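Local coordinates for protein 6-phosphogluconolactonase (Trypanosoma cruzi, PDB 6VYE) that probably catalyses the hydrolysis of 6-phosphogluconolactone to 6-phosphogluconate, the second step of the pentose phosphate pathway, at residues Ala131-Ile142 with Met187-Phe195; Leu233-Pro241 with Arg248-Phe259. All blocks are in the same frame, centred on the assembly; numbering follows the deposited sequence.

Overall arrangement
Both contacts involve a strand of the same mixed sheet, whose core strands run parallel. Contact 1 lies at one margin, where helix 128-146 covers strand 191-194, an outermost strand paired antiparallel with strand 206-209. Contact 2 lies toward the other margin and belongs to the beta-alpha-beta unit of strand 219-224, helix 230-237 and strand 256-262, the last of these next to the other outermost strand, 14-18. The centres of contact 1 and contact 2 are about 24 Å apart. Between contact 1 and contact 2 the nearest atoms are about 5 Å apart, without touching. Along the chain they come in series, contact 1 closing before contact 2 opens. Each joins helix to sheet near a different margin of this single-chain Rossmann-like fold.

Contact 1 (Ala131-Ile142 with Met187-Phe195); sequences AVKSADAYEKKI and MHRAVSVGF
Helix 128-146 lies over the edge strand 191-194 of the mixed sheet, and Glu139 ties the two together where Arg189 and Ala190 lead into the strand. With CG anti to the backbone N (chi1 -166°), its carboxylate is carried to the strand's start. Glu139 OE2 accepts a nearly straight bond from Ala190 N (3.0 Å, 172°), while Arg189 NH2 reaches the same OE2 from the opposite face of the carboxylate at 2.9 Å, forming a salt bridge. Glu139 OE1 takes Val191 N at 3.1 Å, from above the carboxylate plane. One acid thus holds two successive backbone amides and a guanidinium, which should favour its ionised form.

Past this clasp, toward the strand's C-terminal side, the packing is apolar. Val191 CG2 lies 3.7 Å from Glu139 CB and also meets Ile142 CD1, while its other methyl, CG1, sits 3.9 Å from Ala135 CB. Further along the strand, Val193 sets CG1 against Ala131 CB (3.6 Å) and turns CG2 to the CG2 of Val132. The small side chains of Ala131 and Ala135 are consistent with the close approach of the two axes, 7.2 Å. Val207 of strand 206-209 touches Ala135 and extends the layer, as expected of helix-on-sheet packing in an alpha/beta fold.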
loop_
_atom_site.group_PDB
_atom_site.type_symbol
_atom_site.label_atom_id
_atom_site.label_comp_id
_atom_site.label_asym_id
_atom_site.label_seq_id
_atom_site.Cartn_x
_atom_site.Cartn_y
_atom_site.Cartn_z
ATOM N N ALA A 131 0.389 14.736 12.755
ATOM C CA ALA A 131 0.571 13.776 11.650
ATOM C C ALA A 131 2.063 13.699 11.303
ATOM O O ALA A 131 2.581 12.577 11.149
ATOM C CB ALA A 131 -0.267 14.194 10.465
ATOM N N VAL A 132 2.726 14.846 11.163
ATOM C CA VAL A 132 4.153 14.881 10.754
ATOM C C VAL A 132 5.019 14.190 11.828
ATOM O O VAL A 132 5.947 13.463 11.441
ATOM C CB VAL A 132 4.611 16.316 10.433
ATOM C CG1 VAL A 132 6.120 16.420 10.319
ATOM C CG2 VAL A 132 3.967 16.836 9.163
ATOM N N LYS A 133 4.743 14.365 13.124
ATOM C CA LYS A 133 5.564 13.730 14.198
ATOM C C LYS A 133 5.326 12.213 14.189
ATOM O O LYS A 133 6.276 11.457 14.439
ATOM C CB LYS A 133 5.277 14.366 15.568
ATOM C CG LYS A 133 5.920 15.739 15.759
ATOM C CD LYS A 133 5.403 16.543 16.926
ATOM C CE LYS A 133 5.569 15.828 18.244
ATOM N NZ LYS A 133 5.162 16.710 19.360
ATOM N N SER A 134 4.104 11.784 13.891
ATOM C CA SER A 134 3.738 10.352 13.746
ATOM C C SER A 134 4.443 9.724 12.525
ATOM O O SER A 134 4.981 8.612 12.651
ATOM C CB SER A 134 2.253 10.224 13.689
ATOM O OG SER A 134 1.892 8.853 13.631
ATOM N N ALA A 135 4.509 10.424 11.394
ATOM C CA ALA A 135 5.215 9.980 10.166
ATOM C C ALA A 135 6.704 9.810 10.460
ATOM O O ALA A 135 7.279 8.791 10.019
ATOM C CB ALA A 135 4.999 10.955 9.038
ATOM N N ASP A 136 7.310 10.770 11.172
ATOM C CA ASP A 136 8.752 10.734 11.527
ATOM C C ASP A 136 9.004 9.539 12.459
ATOM O O ASP A 136 10.060 8.889 12.319
ATOM C CB ASP A 136 9.236 12.034 12.166
ATOM C CG ASP A 136 9.157 13.272 11.278
ATOM O OD1 ASP A 136 8.969 13.129 10.040
ATOM O OD2 ASP A 136 9.296 14.401 11.833
ATOM N N ALA A 137 8.098 9.281 13.397
ATOM C CA ALA A 137 8.236 8.163 14.360
ATOM C C ALA A 137 8.147 6.836 13.585
ATOM O O ALA A 137 8.997 5.968 13.840
ATOM C CB ALA A 137 7.199 8.258 15.449
ATOM N N TYR A 138 7.232 6.723 12.608
ATOM C CA TYR A 138 7.080 5.484 11.813
ATOM C C TYR A 138 8.294 5.309 10.907
ATOM O O TYR A 138 8.806 4.186 10.808
ATOM C CB TYR A 138 5.755 5.469 11.059
ATOM C CG TYR A 138 5.298 4.097 10.655
ATOM C CD1 TYR A 138 5.155 3.102 11.597
ATOM C CD2 TYR A 138 4.940 3.813 9.352
ATOM C CE1 TYR A 138 4.706 1.839 11.252
ATOM C CE2 TYR A 138 4.485 2.554 8.988
ATOM C CZ TYR A 138 4.381 1.562 9.939
ATOM O OH TYR A 138 3.946 0.309 9.615
ATOM N N GLU A 139 8.779 6.373 10.282
ATOM C CA GLU A 139 10.036 6.317 9.482
ATOM C C GLU A 139 11.182 5.710 10.318
ATOM O O GLU A 139 11.902 4.804 9.792
ATOM C CB GLU A 139 10.413 7.696 8.944
ATOM C CG GLU A 139 11.479 7.640 7.861
ATOM C CD GLU A 139 11.414 8.731 6.785
ATOM O OE1 GLU A 139 10.363 9.420 6.639
ATOM O OE2 GLU A 139 12.407 8.873 6.052
ATOM N N LYS A 140 11.361 6.151 11.568
ATOM C CA LYS A 140 12.477 5.667 12.430
ATOM C C LYS A 140 12.259 4.173 12.718
ATOM O O LYS A 140 13.216 3.407 12.669
ATOM C CB LYS A 140 12.583 6.477 13.725
ATOM C CG LYS A 140 12.934 7.955 13.561
ATOM C CD LYS A 140 12.577 8.774 14.832
ATOM C CE LYS A 140 12.224 10.238 14.590
ATOM N NZ LYS A 140 11.005 10.663 15.337
ATOM N N LYS A 141 11.017 3.767 12.952
ATOM C CA LYS A 141 10.661 2.365 13.256
ATOM C C LYS A 141 11.023 1.504 12.035
ATOM O O LYS A 141 11.729 0.518 12.203
ATOM C CB LYS A 141 9.182 2.321 13.652
ATOM C CG LYS A 141 8.758 1.092 14.438
ATOM C CD LYS A 141 7.288 1.048 14.773
ATOM C CE LYS A 141 6.923 1.710 16.077
ATOM N NZ LYS A 141 5.454 1.907 16.140
ATOM N N ILE A 142 10.603 1.908 10.830
ATOM C CA ILE A 142 10.864 1.153 9.574
ATOM C C ILE A 142 12.385 1.048 9.377
ATOM O O ILE A 142 12.844 -0.026 8.970
ATOM C CB ILE A 142 10.183 1.798 8.348
ATOM C CG1 ILE A 142 8.657 1.848 8.464
ATOM C CG2 ILE A 142 10.625 1.066 7.080
ATOM C CD1 ILE A 142 7.976 2.665 7.362
ATOM N N MET A 187 10.036 12.914 -2.544
ATOM C CA MET A 187 11.085 12.034 -3.136
ATOM C C MET A 187 12.296 11.900 -2.205
ATOM O O MET A 187 13.240 11.229 -2.623
ATOM C CB MET A 187 11.553 12.509 -4.519
ATOM C CG MET A 187 10.547 12.247 -5.659
ATOM S SD MET A 187 9.774 10.573 -5.861
ATOM C CE MET A 187 8.292 11.053 -6.758
ATOM N N HIS A 188 12.272 12.432 -0.984
ATOM C CA HIS A 188 13.405 12.272 -0.027
ATOM C C HIS A 188 12.974 11.461 1.203
ATOM O O HIS A 188 13.627 10.438 1.467
ATOM C CB HIS A 188 14.064 13.638 0.185
ATOM C CG HIS A 188 14.674 14.095 -1.102
ATOM N ND1 HIS A 188 15.841 13.523 -1.611
ATOM C CD2 HIS A 188 14.226 14.951 -2.053
ATOM C CE1 HIS A 188 16.112 14.064 -2.785
ATOM N NE2 HIS A 188 15.135 14.945 -3.078
ATOM N N ARG A 189 11.865 11.822 1.852
ATOM C CA ARG A 189 11.334 11.136 3.057
ATOM C C ARG A 189 10.679 9.799 2.649
ATOM O O ARG A 189 10.019 9.748 1.597
ATOM C CB ARG A 189 10.277 12.003 3.756
ATOM C CG ARG A 189 10.648 13.438 4.095
ATOM C CD ARG A 189 11.987 13.656 4.758
ATOM N NE ARG A 189 12.417 12.541 5.585
ATOM C CZ ARG A 189 13.686 12.294 5.922
ATOM N NH1 ARG A 189 14.661 13.103 5.527
ATOM N NH2 ARG A 189 13.981 11.235 6.664
ATOM N N ALA A 190 10.825 8.749 3.460
ATOM C CA ALA A 190 10.209 7.421 3.216
ATOM C C ALA A 190 8.717 7.463 3.563
ATOM O O ALA A 190 7.963 6.662 2.983
ATOM C CB ALA A 190 10.908 6.376 4.031
ATOM N N VAL A 191 8.331 8.319 4.527
ATOM C CA VAL A 191 6.965 8.446 5.122
ATOM C C VAL A 191 6.599 9.935 5.192
ATOM O O VAL A 191 7.466 10.766 5.461
ATOM C CB VAL A 191 6.897 7.841 6.533
ATOM C CG1 VAL A 191 5.450 7.661 6.970
ATOM C CG2 VAL A 191 7.690 6.541 6.662
ATOM N N SER A 192 5.353 10.264 4.926
ATOM C CA SER A 192 4.848 11.645 4.979
ATOM C C SER A 192 3.380 11.607 5.407
ATOM O O SER A 192 2.960 10.634 6.082
ATOM C CB SER A 192 5.050 12.303 3.630
ATOM O OG SER A 192 4.805 13.689 3.727
ATOM N N VAL A 193 2.611 12.622 5.031
ATOM C CA VAL A 193 1.239 12.788 5.585
ATOM C C VAL A 193 0.333 13.228 4.444
ATOM O O VAL A 193 0.831 13.696 3.417
ATOM C CB VAL A 193 1.221 13.784 6.754
ATOM C CG1 VAL A 193 2.106 13.336 7.903
ATOM C CG2 VAL A 193 1.612 15.179 6.310
ATOM N N GLY A 194 -0.960 13.055 4.638
ATOM C CA GLY A 194 -1.952 13.466 3.656
ATOM C C GLY A 194 -3.283 13.616 4.331
ATOM O O GLY A 194 -3.562 12.863 5.314
ATOM N N PHE A 195 -4.034 14.615 3.878
ATOM C CA PHE A 195 -5.453 14.824 4.230
ATOM C C PHE A 195 -6.262 14.545 2.970
ATOM O O PHE A 195 -5.858 14.915 1.875
ATOM C CB PHE A 195 -5.625 16.222 4.844
ATOM C CG PHE A 195 -6.937 16.394 5.561
ATOM C CD1 PHE A 195 -7.047 16.114 6.917
ATOM C CD2 PHE A 195 -8.085 16.751 4.862
ATOM C CE1 PHE A 195 -8.268 16.239 7.567
ATOM C CE2 PHE A 195 -9.300 16.876 5.517
ATOM C CZ PHE A 195 -9.393 16.616 6.864
#

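Contact 2 (Leu233-Pro241 with Arg248-Phe259); sequences LNGIIADTP and RFLRNCKGDVTF
Arg248 sets the edge of its guanidinium against the carbonyls at the end of helix 230-237 and in the turn beyond it, Arg248 NH1 donating to both Gly235 O (2.9 Å) and Ala238 O (2.7 Å). The second bond runs nearly along the C=O axis. Arg248 NH2 binds Asp239 O, from above that carbonyl's plane. The side chain has CG anti to the backbone N and a bend at chi2 (71°), beyond which it runs extended into the turn.

Arg251 is layered on this group: Arg251 CD lies over the centre of the Arg248 guanidinium, 3.3 Å above the plane, and Arg248 NH2 in turn lies over the rim of the Arg251 guanidinium. Arg251 bends instead at chi3, and its NH1 uses an in-plane lone pair of Ile236 O in an almost straight bond (2.9 Å, 171°), with a weak second bond to Ile237 O. Arg251 NH2 meets Asp239 OD1 at 2.9 Å in a salt bridge, the carboxylate turned 77° from the guanidinium.

Deeper in, Phe259 of strand 256-262 packs against the helix. Ile236 CG2 abuts the ring edge at Phe259 CZ (4.1 Å), whereas Ile237 CG1 lies 4.0 Å from Phe259 CE1 and Leu233 CD1 adds a third apolar neighbour. Ile236 CG2 also faces Leu250 CB, whose side chain continues onto Ile214 of helix 211-215. The contact closes the helix-to-strand half of a beta-alpha-beta unit.

Five consecutive carbonyls, Gly235 to Asp239, receive guanidinium N-H groups, that of Ile237 only weakly. Positive charge at a helix C-terminus should be favourable to the helix dipole, and the Asp239 carboxylate, in its salt bridge, probably offsets part of the arginines' charge.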
loop_
_atom_site.group_PDB
_atom_site.type_symbol
_atom_site.label_atom_id
_atom_site.label_comp_id
_atom_site.label_asym_id
_atom_site.label_seq_id
_atom_site.Cartn_x
_atom_site.Cartn_y
_atom_site.Cartn_z
ATOM N N LEU A 233 -7.613 4.602 -13.975
ATOM C CA LEU A 233 -6.664 3.502 -14.323
ATOM C C LEU A 233 -5.990 3.808 -15.662
ATOM O O LEU A 233 -4.763 3.685 -15.764
ATOM C CB LEU A 233 -7.389 2.166 -14.369
ATOM C CG LEU A 233 -6.491 0.978 -14.712
ATOM C CD1 LEU A 233 -5.395 0.777 -13.657
ATOM C CD2 LEU A 233 -7.345 -0.273 -14.898
ATOM N N ASN A 234 -6.772 4.214 -16.655
ATOM C CA ASN A 234 -6.285 4.553 -18.015
ATOM C C ASN A 234 -5.216 5.666 -17.914
ATOM O O ASN A 234 -4.289 5.679 -18.718
ATOM C CB ASN A 234 -7.482 4.865 -18.926
ATOM C CG ASN A 234 -8.408 3.672 -19.189
ATOM O OD1 ASN A 234 -8.030 2.499 -19.061
ATOM N ND2 ASN A 234 -9.655 3.952 -19.549
ATOM N N GLY A 235 -5.309 6.579 -16.950
ATOM C CA GLY A 235 -4.357 7.690 -16.814
ATOM C C GLY A 235 -3.029 7.232 -16.242
ATOM O O GLY A 235 -2.086 7.993 -16.396
ATOM N N ILE A 236 -2.955 6.033 -15.629
ATOM C CA ILE A 236 -1.660 5.400 -15.229
ATOM C C ILE A 236 -1.075 4.666 -16.445
ATOM O O ILE A 236 0.153 4.801 -16.716
ATOM C CB ILE A 236 -1.790 4.443 -14.025
ATOM C CG1 ILE A 236 -2.505 5.072 -12.836
ATOM C CG2 ILE A 236 -0.420 3.931 -13.606
ATOM C CD1 ILE A 236 -2.920 4.074 -11.802
ATOM N N ILE A 237 -1.912 3.872 -17.114
ATOM C CA ILE A 237 -1.467 2.838 -18.103
ATOM C C ILE A 237 -1.177 3.480 -19.466
ATOM O O ILE A 237 -0.155 3.140 -20.020
ATOM C CB ILE A 237 -2.504 1.695 -18.190
ATOM C CG1 ILE A 237 -2.405 0.797 -16.955
ATOM C CG2 ILE A 237 -2.329 0.880 -19.466
ATOM C CD1 ILE A 237 -3.512 -0.223 -16.861
ATOM N N ALA A 238 -2.061 4.344 -19.984
ATOM C CA ALA A 238 -1.876 5.065 -21.272
ATOM C C ALA A 238 -0.596 5.923 -21.222
ATOM O O ALA A 238 -0.294 6.545 -20.170
ATOM C CB ALA A 238 -3.082 5.906 -21.588
ATOM N N ASP A 239 0.169 5.929 -22.305
ATOM C CA ASP A 239 1.512 6.576 -22.344
ATOM C C ASP A 239 1.310 8.088 -22.403
ATOM O O ASP A 239 1.985 8.832 -21.642
ATOM C CB ASP A 239 2.340 5.997 -23.497
ATOM C CG ASP A 239 2.655 4.506 -23.345
ATOM O OD1 ASP A 239 2.675 3.994 -22.196
ATOM O OD2 ASP A 239 2.919 3.866 -24.383
ATOM N N THR A 240 0.286 8.540 -23.132
ATOM C CA THR A 240 0.229 9.922 -23.655
ATOM C C THR A 240 -1.052 10.674 -23.287
ATOM O O THR A 240 -1.486 11.554 -24.013
ATOM C CB THR A 240 0.501 9.749 -25.149
ATOM O OG1 THR A 240 1.515 10.718 -25.391
ATOM C CG2 THR A 240 -0.743 9.808 -26.005
ATOM N N PRO A 241 -1.731 10.424 -22.155
ATOM C CA PRO A 241 -2.980 11.136 -21.877
ATOM C C PRO A 241 -2.658 12.571 -21.441
ATOM O O PRO A 241 -1.545 12.835 -20.975
ATOM C CB PRO A 241 -3.596 10.338 -20.711
ATOM C CG PRO A 241 -2.367 9.805 -19.981
ATOM C CD PRO A 241 -1.338 9.519 -21.056
ATOM N N ARG A 248 -0.166 8.151 -11.195
ATOM C CA ARG A 248 0.742 8.219 -12.379
ATOM C C ARG A 248 2.177 7.798 -12.036
ATOM O O ARG A 248 2.790 7.100 -12.877
ATOM C CB ARG A 248 0.785 9.644 -12.941
ATOM C CG ARG A 248 1.595 9.766 -14.224
ATOM C CD ARG A 248 0.916 9.133 -15.419
ATOM N NE ARG A 248 1.734 9.300 -16.631
ATOM C CZ ARG A 248 1.471 8.757 -17.810
ATOM N NH1 ARG A 248 0.355 8.080 -17.999
ATOM N NH2 ARG A 248 2.297 8.935 -18.809
ATOM N N PHE A 249 2.665 8.082 -10.827
ATOM C CA PHE A 249 4.065 7.809 -10.392
ATOM C C PHE A 249 4.351 6.298 -10.443
ATOM O O PHE A 249 5.496 5.964 -10.619
ATOM C CB PHE A 249 4.366 8.411 -9.016
ATOM C CG PHE A 249 3.735 7.691 -7.852
ATOM C CD1 PHE A 249 4.315 6.546 -7.323
ATOM C CD2 PHE A 249 2.562 8.148 -7.287
ATOM C CE1 PHE A 249 3.725 5.874 -6.263
ATOM C CE2 PHE A 249 1.984 7.491 -6.209
ATOM C CZ PHE A 249 2.558 6.340 -5.721
ATOM N N LEU A 250 3.356 5.415 -10.285
ATOM C CA LEU A 250 3.581 3.938 -10.301
ATOM C C LEU A 250 4.303 3.517 -11.590
ATOM O O LEU A 250 4.904 2.423 -11.593
ATOM C CB LEU A 250 2.245 3.208 -10.167
ATOM C CG LEU A 250 1.521 3.373 -8.824
ATOM C CD1 LEU A 250 0.153 2.752 -8.883
ATOM C CD2 LEU A 250 2.314 2.762 -7.659
ATOM N N ARG A 251 4.251 4.327 -12.658
ATOM C CA ARG A 251 4.966 4.011 -13.928
ATOM C C ARG A 251 6.476 4.007 -13.666
ATOM O O ARG A 251 7.191 3.387 -14.439
ATOM C CB ARG A 251 4.667 5.014 -15.043
ATOM C CG ARG A 251 3.223 4.992 -15.518
ATOM C CD ARG A 251 2.970 6.084 -16.536
ATOM N NE ARG A 251 3.736 5.882 -17.755
ATOM C CZ ARG A 251 3.301 5.220 -18.829
ATOM N NH1 ARG A 251 2.098 4.662 -18.847
ATOM N NH2 ARG A 251 4.086 5.105 -19.889
ATOM N N ASN A 252 6.934 4.721 -12.651
ATOM C CA ASN A 252 8.371 4.840 -12.304
ATOM C C ASN A 252 8.825 3.709 -11.373
ATOM O O ASN A 252 10.000 3.727 -10.950
ATOM C CB ASN A 252 8.634 6.189 -11.640
ATOM C CG ASN A 252 8.477 7.348 -12.603
ATOM O OD1 ASN A 252 8.015 8.413 -12.195
ATOM N ND2 ASN A 252 8.815 7.141 -13.864
ATOM N N CYS A 253 7.967 2.750 -11.041
ATOM C CA CYS A 253 8.325 1.669 -10.094
ATOM C C CYS A 253 9.539 0.891 -10.612
ATOM O O CYS A 253 9.572 0.605 -11.802
ATOM C CB CYS A 253 7.124 0.780 -9.822
ATOM S SG CYS A 253 6.000 1.508 -8.610
ATOM N N LYS A 254 10.531 0.645 -9.749
ATOM C CA LYS A 254 11.817 -0.004 -10.133
ATOM C C LYS A 254 11.678 -1.516 -10.024
ATOM O O LYS A 254 12.415 -2.189 -10.733
ATOM C CB LYS A 254 13.010 0.445 -9.287
ATOM C CG LYS A 254 13.378 1.911 -9.416
ATOM C CD LYS A 254 13.964 2.266 -10.762
ATOM C CE LYS A 254 14.271 3.742 -10.935
ATOM N NZ LYS A 254 14.948 4.317 -9.744
ATOM N N GLY A 255 10.706 -1.993 -9.252
ATOM C CA GLY A 255 10.513 -3.418 -8.939
ATOM C C GLY A 255 9.549 -4.107 -9.891
ATOM O O GLY A 255 9.210 -3.525 -10.943
ATOM N N ASP A 256 9.062 -5.267 -9.464
ATOM C CA ASP A 256 8.101 -6.122 -10.197
ATOM C C ASP A 256 6.683 -5.639 -9.858
ATOM O O ASP A 256 6.267 -5.815 -8.682
ATOM C CB ASP A 256 8.344 -7.605 -9.865
ATOM C CG ASP A 256 7.109 -8.483 -10.012
ATOM O OD1 ASP A 256 6.615 -8.996 -8.975
ATOM O OD2 ASP A 256 6.593 -8.582 -11.135
ATOM N N VAL A 257 5.967 -5.095 -10.854
ATOM C CA VAL A 257 4.631 -4.460 -10.684
ATOM C C VAL A 257 3.558 -5.388 -11.223
ATOM O O VAL A 257 3.653 -5.768 -12.387
ATOM C CB VAL A 257 4.548 -3.079 -11.367
ATOM C CG1 VAL A 257 3.159 -2.468 -11.236
ATOM C CG2 VAL A 257 5.574 -2.137 -10.785
ATOM N N THR A 258 2.554 -5.690 -10.403
ATOM C CA THR A 258 1.360 -6.491 -10.789
ATOM C C THR A 258 0.115 -5.663 -10.521
ATOM O O THR A 258 -0.027 -5.219 -9.391
ATOM C CB THR A 258 1.267 -7.818 -10.027
ATOM O OG1 THR A 258 2.543 -8.447 -10.133
ATOM C CG2 THR A 258 0.218 -8.767 -10.569
ATOM N N PHE A 259 -0.697 -5.435 -11.561
ATOM C CA PHE A 259 -2.062 -4.854 -11.475
ATOM C C PHE A 259 -3.061 -6.015 -11.551
ATOM O O PHE A 259 -3.010 -6.831 -12.507
ATOM C CB PHE A 259 -2.318 -3.832 -12.593
ATOM C CG PHE A 259 -1.641 -2.488 -12.462
ATOM C CD1 PHE A 259 -2.015 -1.444 -13.290
ATOM C CD2 PHE A 259 -0.586 -2.281 -11.589
ATOM C CE1 PHE A 259 -1.394 -0.211 -13.216
ATOM C CE2 PHE A 259 0.015 -1.035 -11.488
ATOM C CZ PHE A 259 -0.393 0.003 -12.294
#